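Local coordinates for beta sliding clamp (Caulobacter crescentus, PDB 5WCE), which probably encircles DNA as a head-to-tail homodimeric ring, tethering DNA polymerases and other proteins to it and conferring processivity, at residues A[12-17]-A[88-93]; A[266-271]-A[348-353]; A[300-305]-A[318-323]. All coordinates share one frame; numbering follows the deposited sequence.

Contact 1 (A[12-17]-A[88-93]); sequences IERAAL and LPDGAD
Arg14, the first residue of helix 14-25, reaches into the loop 88-93 with backbone and side chain. Arg14 N donates to Ala92 O (3.0 Å). Next to it, Glu13 and Asp93 form an antiparallel non-hydrogen-bonded pair joining strands 9-13 and 93-97.

Charge comes second. The chain of Arg14, extended from CG to NE, crosses Asp90, whose OD1 lies over one face of the guanidinium, 3.7 Å from Arg14 NH1, a long salt bridge of charges alone. Arg14 NE lies 2.9 Å from Leu88 O and makes a weak hydrogen bond to Val85 O, while NH2 donates to Arg86 O near the end of helix 78-87. A water in the guanidinium plane accepts from Arg14 NH1 (2.9 Å) and Gly91 N (2.8 Å), tying the arginine to the type II turn Pro89-Ala92. An alanine in place of Arg14 would probably leave Arg86 O without this donor, the water held from the Gly91 side alone, and Asp90 without the nearby positive charge.

Leu88 and Pro89 pack on Arg282 of the second subunit. Glu13 OE2 and Asp93 OD1 lie 4.5 Å apart. Their like charges probably repel mildly, so attraction here rests chiefly on Arg14.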
ATOM      1  N   ILE A  12      15.802  18.635 -23.952  1.00 25.30           N
ATOM      2  CA  ILE A  12      14.403  18.677 -23.565  1.00 24.94           C
ATOM      3  C   ILE A  12      14.276  19.049 -22.099  1.00 26.26           C
ATOM      4  O   ILE A  12      15.111  18.644 -21.260  1.00 24.85           O
ATOM      5  CB  ILE A  12      13.696  17.324 -23.890  1.00 23.62           C
ATOM      6  CG1 ILE A  12      12.221  17.380 -23.547  1.00 22.88           C
ATOM      7  CG2 ILE A  12      14.354  16.145 -23.180  1.00 22.97           C
ATOM      8  CD1 ILE A  12      11.455  16.198 -24.059  1.00 22.43           C
ATOM      9  N   GLU A  13      13.237  19.826 -21.779  1.00 27.54           N
ATOM     10  CA  GLU A  13      12.994  20.194 -20.388  1.00 29.40           C
ATOM     11  C   GLU A  13      12.585  18.973 -19.583  1.00 27.01           C
ATOM     12  O   GLU A  13      11.797  18.153 -20.037  1.00 25.65           O
ATOM     13  CB  GLU A  13      11.948  21.316 -20.271  1.00 32.10           C
ATOM     14  CG  GLU A  13      12.519  22.622 -20.832  1.00 35.50           C
ATOM     15  CD  GLU A  13      11.546  23.804 -20.769  1.00 38.74           C
ATOM     16  OE1 GLU A  13      10.312  23.635 -20.551  1.00 41.06           O
ATOM     17  OE2 GLU A  13      12.052  24.930 -20.967  1.00 43.10           O
ATOM     18  N   ARG A  14      13.126  18.881 -18.367  1.00 27.25           N
ATOM     19  CA  ARG A  14      12.832  17.760 -17.452  1.00 26.01           C
ATOM     20  C   ARG A  14      11.307  17.557 -17.342  1.00 25.46           C
ATOM     21  O   ARG A  14      10.848  16.442 -17.484  1.00 23.74           O
ATOM     22  CB  ARG A  14      13.468  17.979 -16.072  1.00 26.98           C
ATOM     23  CG  ARG A  14      13.006  16.959 -15.026  1.00 27.28           C
ATOM     24  CD  ARG A  14      13.506  17.313 -13.638  1.00 29.38           C
ATOM     25  NE  ARG A  14      12.941  16.396 -12.668  1.00 29.85           N
ATOM     26  CZ  ARG A  14      11.741  16.494 -12.115  1.00 30.49           C
ATOM     27  NH1 ARG A  14      10.921  17.495 -12.396  1.00 31.10           N
ATOM     28  NH2 ARG A  14      11.346  15.562 -11.273  1.00 30.41           N
ATOM     29  N   ALA A  15      10.545  18.635 -17.111  1.00 25.81           N
ATOM     30  CA  ALA A  15       9.113  18.489 -16.889  1.00 26.16           C
ATOM     31  C   ALA A  15       8.430  17.889 -18.115  1.00 24.80           C
ATOM     32  O   ALA A  15       7.600  16.993 -17.976  1.00 23.84           O
ATOM     33  CB  ALA A  15       8.465  19.801 -16.489  1.00 27.55           C
ATOM     34  N   ALA A  16       8.823  18.333 -19.312  1.00 25.34           N
ATOM     35  CA  ALA A  16       8.267  17.766 -20.551  1.00 24.36           C
ATOM     36  C   ALA A  16       8.623  16.313 -20.774  1.00 23.23           C
ATOM     37  O   ALA A  16       7.802  15.483 -21.229  1.00 22.13           O
ATOM     38  CB  ALA A  16       8.716  18.587 -21.751  1.00 25.25           C
ATOM     39  N   LEU A  17       9.876  15.995 -20.507  1.00 22.05           N
ATOM     40  CA  LEU A  17      10.382  14.645 -20.671  1.00 21.45           C
ATOM     41  C   LEU A  17       9.688  13.722 -19.688  1.00 20.95           C
ATOM     42  O   LEU A  17       9.246  12.626 -20.056  1.00 21.00           O
ATOM     43  CB  LEU A  17      11.910  14.627 -20.421  1.00 21.57           C
ATOM     44  CG  LEU A  17      12.617  13.285 -20.525  1.00 21.00           C
ATOM     45  CD1 LEU A  17      12.305  12.556 -21.807  1.00 20.68           C
ATOM     46  CD2 LEU A  17      14.127  13.506 -20.351  1.00 21.47           C
ATOM     47  N   LEU A  88      16.076  13.781 -11.410  1.00 26.67           N
ATOM     48  CA  LEU A  88      16.853  14.943 -11.798  1.00 27.80           C
ATOM     49  C   LEU A  88      16.320  16.212 -11.117  1.00 29.36           C
ATOM     50  O   LEU A  88      15.165  16.285 -10.786  1.00 28.48           O
ATOM     51  CB  LEU A  88      16.901  15.108 -13.327  1.00 27.50           C
ATOM     52  CG  LEU A  88      17.619  14.034 -14.151  1.00 26.70           C
ATOM     53  CD1 LEU A  88      17.397  14.173 -15.649  1.00 26.33           C
ATOM     54  CD2 LEU A  88      19.089  14.038 -13.819  1.00 28.22           C
ATOM     55  N   PRO A  89      17.187  17.215 -10.879  1.00 32.47           N
ATOM     56  CA  PRO A  89      16.686  18.445 -10.210  1.00 35.03           C
ATOM     57  C   PRO A  89      15.548  19.115 -10.989  1.00 35.87           C
ATOM     58  O   PRO A  89      15.561  19.100 -12.221  1.00 34.70           O
ATOM     59  CB  PRO A  89      17.881  19.361 -10.183  1.00 35.97           C
ATOM     60  CG  PRO A  89      19.037  18.580 -10.675  1.00 35.72           C
ATOM     61  CD  PRO A  89      18.545  17.381 -11.388  1.00 33.44           C
ATOM     62  N   ASP A  90      14.583  19.680 -10.273  1.00 38.46           N
ATOM     63  CA  ASP A  90      13.529  20.535 -10.845  1.00 39.39           C
ATOM     64  C   ASP A  90      14.133  21.589 -11.772  1.00 38.44           C
ATOM     65  O   ASP A  90      15.160  22.206 -11.457  1.00 38.66           O
ATOM     66  CB  ASP A  90      12.830  21.347  -9.749  1.00 43.52           C
ATOM     67  CG  ASP A  90      11.886  20.559  -8.946  1.00 45.16           C
ATOM     68  OD1 ASP A  90      11.624  19.388  -9.271  1.00 46.74           O
ATOM     69  OD2 ASP A  90      11.394  21.132  -7.943  1.00 51.32           O
ATOM     70  N   GLY A  91      13.508  21.790 -12.918  1.00 35.69           N
ATOM     71  CA  GLY A  91      13.980  22.777 -13.858  1.00 35.42           C
ATOM     72  C   GLY A  91      15.183  22.426 -14.687  1.00 34.96           C
ATOM     73  O   GLY A  91      15.584  23.227 -15.523  1.00 34.78           O
ATOM     74  N   ALA A  92      15.748  21.229 -14.531  1.00 34.26           N
ATOM     75  CA  ALA A  92      16.930  20.831 -15.318  1.00 34.64           C
ATOM     76  C   ALA A  92      16.585  20.682 -16.802  1.00 34.37           C
ATOM     77  O   ALA A  92      15.524  20.145 -17.164  1.00 35.64           O
ATOM     78  CB  ALA A  92      17.476  19.506 -14.812  1.00 34.17           C
ATOM     79  N   ASP A  93      17.478  21.152 -17.655  1.00 34.56           N
ATOM     80  CA  ASP A  93      17.429  20.786 -19.054  1.00 34.71           C
ATOM     81  C   ASP A  93      18.144  19.459 -19.188  1.00 30.66           C
ATOM     82  O   ASP A  93      19.184  19.283 -18.583  1.00 29.62           O
ATOM     83  CB  ASP A  93      18.155  21.838 -19.923  1.00 37.75           C
ATOM     84  CG  ASP A  93      17.261  23.007 -20.312  1.00 41.12           C
ATOM     85  OD1 ASP A  93      16.007  22.978 -20.102  1.00 40.84           O
ATOM     86  OD2 ASP A  93      17.880  23.957 -20.871  1.00 45.55           O
TER
HETATM   87  O   HOH W   1      11.560  19.960 -13.830  1.00 29.11           O

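Contact 2 (A[266-271]-A[348-353]); sequences AKILTL and QAEFRF
Leu271 and Phe351 cross at a slant on the buried side of two antiparallel strands, with Leu271 CD2 3.9 Å from Phe351 CE1. A chi1 of 57° sets Leu271 CG between the backbone N and the carbonyl carbon, 4.1 Å from the same Phe351 CE1, and the other methyl, CD1, lies 4.1 Å from Ala349 CB. One step along this face, Leu269 slants across Phe353 and brings CD1 to 3.9 Å from CE1 of that ring. Phe353 in turn packs edge-to-face with Phe328.

Strand 267-272 is an outermost strand of its eight-stranded antiparallel sheet within the chain, and 348-353 is its neighbour in the C-terminal clamp domain. Three hydrogen-bonded pairs join them, the straightest bond being Phe353 N to Lys267 O (2.8 Å, 176° at the hydrogen). A classic beta bulge sets both Ala266 and Lys267 against Phe353.

The other face is mostly polar. Arg352 grips Glu350 side-on, NE and NH2 both donating to OE2, NE from 2.6 Å. Ile268 runs beside Arg352 and slants across Glu350, its CG2 3.7 Å from OE2. Further along, a water joins Thr270 OG1 to Glu350 OE1 (2.6 Å from the latter).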
ATOM      1  N   ALA A 266     -40.905  -8.442 -10.435  1.00 25.95           N
ATOM      2  CA  ALA A 266     -42.082  -7.710  -9.890  1.00 26.52           C
ATOM      3  C   ALA A 266     -41.983  -7.439  -8.390  1.00 26.12           C
ATOM      4  O   ALA A 266     -42.736  -6.609  -7.903  1.00 26.81           O
ATOM      5  CB  ALA A 266     -43.367  -8.503 -10.186  1.00 27.70           C
ATOM      6  N   LYS A 267     -41.087  -8.091  -7.656  1.00 24.11           N
ATOM      7  CA  LYS A 267     -40.928  -7.823  -6.212  1.00 23.71           C
ATOM      8  C   LYS A 267     -39.951  -6.643  -6.075  1.00 23.76           C
ATOM      9  O   LYS A 267     -38.722  -6.815  -6.180  1.00 23.44           O
ATOM     10  CB  LYS A 267     -40.410  -9.030  -5.453  1.00 23.62           C
ATOM     11  CG  LYS A 267     -41.344 -10.215  -5.481  1.00 24.94           C
ATOM     12  CD  LYS A 267     -40.730 -11.394  -4.757  1.00 25.68           C
ATOM     13  CE  LYS A 267     -41.729 -12.533  -4.563  1.00 28.13           C
ATOM     14  NZ  LYS A 267     -41.904 -13.195  -5.877  1.00 30.73           N
ATOM     15  N   ILE A 268     -40.511  -5.450  -5.899  1.00 22.64           N
ATOM     16  CA  ILE A 268     -39.719  -4.241  -5.930  1.00 23.22           C
ATOM     17  C   ILE A 268     -39.571  -3.747  -4.525  1.00 22.06           C
ATOM     18  O   ILE A 268     -40.544  -3.658  -3.812  1.00 20.18           O
ATOM     19  CB  ILE A 268     -40.349  -3.187  -6.845  1.00 25.27           C
ATOM     20  CG1 ILE A 268     -40.463  -3.794  -8.268  1.00 26.93           C
ATOM     21  CG2 ILE A 268     -39.516  -1.903  -6.814  1.00 25.70           C
ATOM     22  CD1 ILE A 268     -41.105  -2.928  -9.304  1.00 28.32           C
ATOM     23  N   LEU A 269     -38.333  -3.392  -4.170  1.00 21.11           N
ATOM     24  CA  LEU A 269     -37.991  -2.957  -2.846  1.00 21.74           C
ATOM     25  C   LEU A 269     -37.061  -1.732  -2.955  1.00 20.70           C
ATOM     26  O   LEU A 269     -36.141  -1.745  -3.743  1.00 19.27           O
ATOM     27  CB  LEU A 269     -37.276  -4.169  -2.226  1.00 23.18           C
ATOM     28  CG  LEU A 269     -36.648  -4.188  -0.875  1.00 23.26           C
ATOM     29  CD1 LEU A 269     -36.556  -5.656  -0.455  1.00 22.18           C
ATOM     30  CD2 LEU A 269     -35.307  -3.427  -0.852  1.00 22.22           C
ATOM     31  N   THR A 270     -37.288  -0.727  -2.145  1.00 20.57           N
ATOM     32  CA  THR A 270     -36.418   0.442  -2.069  1.00 21.48           C
ATOM     33  C   THR A 270     -35.850   0.574  -0.666  1.00 21.24           C
ATOM     34  O   THR A 270     -36.522   0.287   0.363  1.00 20.75           O
ATOM     35  CB  THR A 270     -37.158   1.737  -2.464  1.00 23.60           C
ATOM     36  OG1 THR A 270     -37.727   1.592  -3.773  1.00 25.72           O
ATOM     37  CG2 THR A 270     -36.184   2.887  -2.571  1.00 25.36           C
ATOM     38  N   LEU A 271     -34.595   0.999  -0.599  1.00 19.89           N
ATOM     39  CA  LEU A 271     -33.947   1.118   0.681  1.00 20.38           C
ATOM     40  C   LEU A 271     -32.951   2.291   0.722  1.00 20.83           C
ATOM     41  O   LEU A 271     -32.530   2.851  -0.332  1.00 19.59           O
ATOM     42  CB  LEU A 271     -33.320  -0.216   1.055  1.00 19.89           C
ATOM     43  CG  LEU A 271     -32.288  -0.879   0.108  1.00 18.42           C
ATOM     44  CD1 LEU A 271     -30.963  -0.082   0.040  1.00 18.65           C
ATOM     45  CD2 LEU A 271     -31.988  -2.303   0.529  1.00 18.90           C
ATOM     46  N   GLN A 348     -31.045   6.506  -2.136  1.00 25.54           N
ATOM     47  CA  GLN A 348     -31.761   5.239  -2.275  1.00 26.14           C
ATOM     48  C   GLN A 348     -31.213   4.294  -3.328  1.00 22.62           C
ATOM     49  O   GLN A 348     -30.626   4.701  -4.315  1.00 22.35           O
ATOM     50  CB  GLN A 348     -33.235   5.454  -2.586  1.00 29.37           C
ATOM     51  CG  GLN A 348     -33.906   6.482  -1.710  1.00 34.20           C
ATOM     52  CD  GLN A 348     -35.337   6.126  -1.384  1.00 40.01           C
ATOM     53  OE1 GLN A 348     -36.275   6.391  -2.186  1.00 43.50           O
ATOM     54  NE2 GLN A 348     -35.529   5.542  -0.180  1.00 43.29           N
ATOM     55  N   ALA A 349     -31.443   3.005  -3.106  1.00 20.00           N
ATOM     56  CA  ALA A 349     -31.237   2.020  -4.131  1.00 19.34           C
ATOM     57  C   ALA A 349     -32.550   1.264  -4.254  1.00 18.69           C
ATOM     58  O   ALA A 349     -33.270   1.078  -3.274  1.00 20.03           O
ATOM     59  CB  ALA A 349     -30.093   1.088  -3.805  1.00 18.36           C
ATOM     60  N   GLU A 350     -32.850   0.871  -5.467  1.00 19.19           N
ATOM     61  CA  GLU A 350     -34.030   0.064  -5.775  1.00 19.77           C
ATOM     62  C   GLU A 350     -33.596  -1.282  -6.279  1.00 19.41           C
ATOM     63  O   GLU A 350     -32.819  -1.391  -7.282  1.00 20.47           O
ATOM     64  CB  GLU A 350     -34.931   0.750  -6.816  1.00 20.91           C
ATOM     65  CG  GLU A 350     -36.158  -0.040  -7.227  1.00 21.93           C
ATOM     66  CD  GLU A 350     -36.996   0.684  -8.286  1.00 23.20           C
ATOM     67  OE1 GLU A 350     -37.129   1.887  -8.200  1.00 25.50           O
ATOM     68  OE2 GLU A 350     -37.478   0.056  -9.257  1.00 24.48           O
ATOM     69  N   PHE A 351     -34.148  -2.321  -5.648  1.00 18.77           N
ATOM     70  CA  PHE A 351     -33.894  -3.700  -6.020  1.00 18.25           C
ATOM     71  C   PHE A 351     -35.169  -4.300  -6.589  1.00 19.38           C
ATOM     72  O   PHE A 351     -36.281  -4.085  -6.030  1.00 19.16           O
ATOM     73  CB  PHE A 351     -33.506  -4.529  -4.793  1.00 17.71           C
ATOM     74  CG  PHE A 351     -32.152  -4.246  -4.272  1.00 17.53           C
ATOM     75  CD1 PHE A 351     -31.877  -3.010  -3.617  1.00 18.73           C
ATOM     76  CD2 PHE A 351     -31.148  -5.188  -4.365  1.00 17.05           C
ATOM     77  CE1 PHE A 351     -30.614  -2.772  -3.089  1.00 18.61           C
ATOM     78  CE2 PHE A 351     -29.894  -4.925  -3.848  1.00 17.62           C
ATOM     79  CZ  PHE A 351     -29.625  -3.702  -3.259  1.00 17.37           C
ATOM     80  N   ARG A 352     -35.019  -5.056  -7.666  1.00 17.99           N
ATOM     81  CA  ARG A 352     -36.133  -5.808  -8.276  1.00 19.64           C
ATOM     82  C   ARG A 352     -35.826  -7.299  -8.310  1.00 19.15           C
ATOM     83  O   ARG A 352     -34.906  -7.749  -9.002  1.00 17.33           O
ATOM     84  CB  ARG A 352     -36.460  -5.290  -9.668  1.00 21.14           C
ATOM     85  CG  ARG A 352     -36.646  -3.782  -9.665  1.00 22.42           C
ATOM     86  CD  ARG A 352     -37.237  -3.291 -10.983  1.00 25.25           C
ATOM     87  NE  ARG A 352     -37.290  -1.838 -10.979  1.00 26.00           N
ATOM     88  CZ  ARG A 352     -37.457  -1.082 -12.062  1.00 32.19           C
ATOM     89  NH1 ARG A 352     -37.602  -1.626 -13.269  1.00 33.96           N
ATOM     90  NH2 ARG A 352     -37.498   0.243 -11.957  1.00 33.42           N
ATOM     91  N   PHE A 353     -36.621  -8.069  -7.582  1.00 19.68           N
ATOM     92  CA  PHE A 353     -36.425  -9.497  -7.437  1.00 20.18           C
ATOM     93  C   PHE A 353     -37.538 -10.267  -8.137  1.00 22.46           C
ATOM     94  O   PHE A 353     -38.650  -9.744  -8.322  1.00 23.60           O
ATOM     95  CB  PHE A 353     -36.497  -9.902  -5.944  1.00 19.55           C
ATOM     96  CG  PHE A 353     -35.532  -9.208  -5.023  1.00 18.36           C
ATOM     97  CD1 PHE A 353     -35.857  -8.022  -4.402  1.00 17.15           C
ATOM     98  CD2 PHE A 353     -34.299  -9.785  -4.730  1.00 18.54           C
ATOM     99  CE1 PHE A 353     -34.975  -7.401  -3.520  1.00 17.16           C
ATOM    100  CE2 PHE A 353     -33.421  -9.148  -3.831  1.00 17.48           C
ATOM    101  CZ  PHE A 353     -33.754  -7.976  -3.230  1.00 16.60           C
TER
HETATM  102  O   HOH W   2     -37.659   3.220  -6.071  1.00 32.38           O

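Contact 3 (A[300-305]-A[318-323]); sequences PGRITL and EVEVDY
Arg302 starts with CG anti to the backbone N (chi1 170°) and then bends at chi3 (-61°), which turns NE aside; the guanidinium has Glu318 over one face and Glu320 at its edge. Glu318 extends beyond CG and stacks its carboxylate on the guanidinium, the planes 21° apart. Glu318 OE1 lies over the centre of the group, 3.6 Å from Arg302 NH1, a long salt bridge of charges alone. Glu320 folds at chi2, and Arg302 NE and NH2 make weak bonds to its OE2, whose position is less certain. The stronger partner of both carboxylates is Arg111 of the second subunit, so this polar face of the hairpin contributes to the dimer interface. Thr304 OG1 and Glu318 OE2 share a water, 2.7 Å and 2.6 Å away.

The backbones pair in antiparallel register, Val319 N to Ile303 O at 2.8 Å.

On the inner side, Ile303 CG1 meets Val321 CG1 at 3.9 Å, the two side chains crossing at about a right angle. The hairpin 302-308/314-320 covers helix 273-284 here, Leu305 and Val319 resting on Ala279. Ile303 and Val321 reach Leu269 of strand 267-272, and Leu305 also packs on strand 293-299.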
ATOM      1  N   PRO A 300     -42.258  -7.899   4.401  1.00 20.23           N
ATOM      2  CA  PRO A 300     -42.744  -6.533   4.446  1.00 20.23           C
ATOM      3  C   PRO A 300     -42.041  -5.699   5.489  1.00 20.43           C
ATOM      4  O   PRO A 300     -41.850  -6.130   6.645  1.00 21.03           O
ATOM      5  CB  PRO A 300     -44.244  -6.701   4.763  1.00 20.96           C
ATOM      6  CG  PRO A 300     -44.587  -7.984   4.050  1.00 20.48           C
ATOM      7  CD  PRO A 300     -43.356  -8.871   4.195  1.00 20.21           C
ATOM      8  N   GLY A 301     -41.594  -4.521   5.092  1.00 20.27           N
ATOM      9  CA  GLY A 301     -40.879  -3.626   5.993  1.00 20.39           C
ATOM     10  C   GLY A 301     -39.411  -3.869   6.335  1.00 20.98           C
ATOM     11  O   GLY A 301     -38.807  -3.015   6.985  1.00 20.06           O
ATOM     12  N   ARG A 302     -38.821  -5.006   5.949  1.00 21.40           N
ATOM     13  CA  ARG A 302     -37.546  -5.392   6.572  1.00 22.10           C
ATOM     14  C   ARG A 302     -36.736  -6.387   5.775  1.00 20.30           C
ATOM     15  O   ARG A 302     -37.260  -7.316   5.145  1.00 20.31           O
ATOM     16  CB  ARG A 302     -37.867  -5.934   7.996  1.00 23.99           C
ATOM     17  CG  ARG A 302     -36.759  -6.607   8.728  1.00 28.47           C
ATOM     18  CD  ARG A 302     -37.174  -7.077  10.122  1.00 32.53           C
ATOM     19  NE  ARG A 302     -37.596  -5.976  10.967  1.00 36.77           N
ATOM     20  CZ  ARG A 302     -38.127  -6.125  12.176  1.00 41.04           C
ATOM     21  NH1 ARG A 302     -38.282  -7.335  12.699  1.00 42.35           N
ATOM     22  NH2 ARG A 302     -38.476  -5.043  12.876  1.00 43.99           N
ATOM     23  N   ILE A 303     -35.422  -6.206   5.838  1.00 19.87           N
ATOM     24  CA  ILE A 303     -34.481  -7.242   5.439  1.00 18.62           C
ATOM     25  C   ILE A 303     -33.695  -7.613   6.662  1.00 18.52           C
ATOM     26  O   ILE A 303     -33.110  -6.727   7.316  1.00 19.11           O
ATOM     27  CB  ILE A 303     -33.529  -6.779   4.336  1.00 17.80           C
ATOM     28  CG1 ILE A 303     -34.306  -6.414   3.097  1.00 18.29           C
ATOM     29  CG2 ILE A 303     -32.514  -7.896   4.018  1.00 18.05           C
ATOM     30  CD1 ILE A 303     -33.464  -5.942   1.956  1.00 18.69           C
ATOM     31  N   THR A 304     -33.668  -8.901   6.980  1.00 17.78           N
ATOM     32  CA  THR A 304     -32.771  -9.401   8.032  1.00 18.95           C
ATOM     33  C   THR A 304     -31.547 -10.000   7.318  1.00 18.59           C
ATOM     34  O   THR A 304     -31.699 -10.909   6.503  1.00 17.79           O
ATOM     35  CB  THR A 304     -33.519 -10.422   8.904  1.00 19.32           C
ATOM     36  OG1 THR A 304     -34.573  -9.719   9.547  1.00 19.56           O
ATOM     37  CG2 THR A 304     -32.632 -11.007   9.998  1.00 20.71           C
ATOM     38  N   LEU A 305     -30.380  -9.465   7.593  1.00 19.45           N
ATOM     39  CA  LEU A 305     -29.142  -9.928   7.013  1.00 20.92           C
ATOM     40  C   LEU A 305     -28.471 -10.927   7.920  1.00 23.15           C
ATOM     41  O   LEU A 305     -28.297 -10.646   9.114  1.00 23.10           O
ATOM     42  CB  LEU A 305     -28.179  -8.740   6.776  1.00 22.01           C
ATOM     43  CG  LEU A 305     -28.662  -7.657   5.818  1.00 22.78           C
ATOM     44  CD1 LEU A 305     -27.756  -6.415   6.003  1.00 23.76           C
ATOM     45  CD2 LEU A 305     -28.669  -8.205   4.391  1.00 22.71           C
ATOM     46  N   GLU A 318     -30.903  -6.365  11.297  1.00 26.46           N
ATOM     47  CA  GLU A 318     -32.177  -5.988  10.639  1.00 25.93           C
ATOM     48  C   GLU A 318     -32.075  -4.576  10.092  1.00 23.94           C
ATOM     49  O   GLU A 318     -31.526  -3.675  10.734  1.00 23.31           O
ATOM     50  CB  GLU A 318     -33.343  -6.064  11.589  1.00 29.20           C
ATOM     51  CG  GLU A 318     -33.458  -7.407  12.279  1.00 32.86           C
ATOM     52  CD  GLU A 318     -34.523  -7.452  13.365  1.00 36.57           C
ATOM     53  OE1 GLU A 318     -34.989  -6.381  13.817  1.00 39.68           O
ATOM     54  OE2 GLU A 318     -34.873  -8.583  13.767  1.00 39.75           O
ATOM     55  N   VAL A 319     -32.564  -4.409   8.872  1.00 23.41           N
ATOM     56  CA  VAL A 319     -32.612  -3.100   8.192  1.00 23.20           C
ATOM     57  C   VAL A 319     -34.049  -2.873   7.721  1.00 22.48           C
ATOM     58  O   VAL A 319     -34.638  -3.734   7.061  1.00 20.33           O
ATOM     59  CB  VAL A 319     -31.669  -3.045   6.982  1.00 24.07           C
ATOM     60  CG1 VAL A 319     -31.783  -1.662   6.326  1.00 24.28           C
ATOM     61  CG2 VAL A 319     -30.224  -3.317   7.415  1.00 25.04           C
ATOM     62  N   GLU A 320     -34.617  -1.739   8.108  1.00 23.57           N
ATOM     63  CA  GLU A 320     -35.957  -1.348   7.635  1.00 25.55           C
ATOM     64  C   GLU A 320     -35.885  -0.984   6.129  1.00 23.08           C
ATOM     65  O   GLU A 320     -34.947  -0.342   5.683  1.00 23.02           O
ATOM     66  CB  GLU A 320     -36.541  -0.188   8.488  1.00 28.91           C
ATOM     67  CG  GLU A 320     -36.479  -0.509  10.000  1.00 33.99           C
ATOM     68  CD  GLU A 320     -37.201  -1.830  10.317  1.00 38.46           C
ATOM     69  OE1 GLU A 320     -38.327  -2.011   9.766  1.00 45.56           O
ATOM     70  OE2 GLU A 320     -36.657  -2.717  11.062  1.00 40.70           O
ATOM     71  N   VAL A 321     -36.820  -1.483   5.358  1.00 21.75           N
ATOM     72  CA  VAL A 321     -36.858  -1.210   3.913  1.00 22.32           C
ATOM     73  C   VAL A 321     -38.314  -0.976   3.526  1.00 22.30           C
ATOM     74  O   VAL A 321     -39.217  -1.275   4.294  1.00 20.38           O
ATOM     75  CB  VAL A 321     -36.239  -2.313   3.031  1.00 20.79           C
ATOM     76  CG1 VAL A 321     -34.797  -2.604   3.446  1.00 21.84           C
ATOM     77  CG2 VAL A 321     -37.113  -3.578   3.051  1.00 21.53           C
ATOM     78  N   ASP A 322     -38.491  -0.409   2.326  1.00 22.95           N
ATOM     79  CA  ASP A 322     -39.792  -0.197   1.737  1.00 22.39           C
ATOM     80  C   ASP A 322     -40.146  -1.368   0.814  1.00 22.02           C
ATOM     81  O   ASP A 322     -39.683  -1.430  -0.376  1.00 19.83           O
ATOM     82  CB  ASP A 322     -39.751   1.112   0.944  1.00 23.75           C
ATOM     83  CG  ASP A 322     -41.124   1.630   0.569  1.00 24.45           C
ATOM     84  OD1 ASP A 322     -42.139   1.065   0.956  1.00 25.53           O
ATOM     85  OD2 ASP A 322     -41.197   2.730  -0.011  1.00 27.20           O
ATOM     86  N   TYR A 323     -40.999  -2.266   1.326  1.00 20.98           N
ATOM     87  CA  TYR A 323     -41.460  -3.459   0.617  1.00 21.48           C
ATOM     88  C   TYR A 323     -42.765  -3.998   1.192  1.00 23.89           C
ATOM     89  O   TYR A 323     -42.879  -4.077   2.404  1.00 23.60           O
ATOM     90  CB  TYR A 323     -40.369  -4.540   0.699  1.00 20.35           C
ATOM     91  CG  TYR A 323     -40.702  -5.838   0.037  1.00 20.15           C
ATOM     92  CD1 TYR A 323     -40.823  -5.911  -1.333  1.00 20.97           C
ATOM     93  CD2 TYR A 323     -40.909  -7.020   0.775  1.00 20.47           C
ATOM     94  CE1 TYR A 323     -41.126  -7.099  -1.977  1.00 20.74           C
ATOM     95  CE2 TYR A 323     -41.242  -8.207   0.135  1.00 20.81           C
ATOM     96  CZ  TYR A 323     -41.317  -8.266  -1.245  1.00 20.69           C
ATOM     97  OH  TYR A 323     -41.626  -9.444  -1.932  1.00 19.47           O
TER
HETATM   98  O   HOH W   3     -35.323 -10.460  11.990  1.00 32.45           O

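How the contacts relate
Contact 1 comes first along the chain, in the N-terminal domain; contacts 2 and 3 both belong to the C-terminal domain, with contact 3 nested inside the loop that contact 2 closes. Contact 1 lies on the opposite side of the chain's centre, its centre about 56 Å from that of contact 2 and about 60 Å from that of contact 3. Contacts 2 and 3 have centres about 11 Å apart and touch: Thr270 O lies 2.9 Å from Asp322 N, a probable hydrogen bond between the edge of the eight-stranded sheet and the chain leaving the four-stranded one. Contacts 1 and 3 both meet the second subunit, as expected at the two ends of a head-to-tail ring protomer.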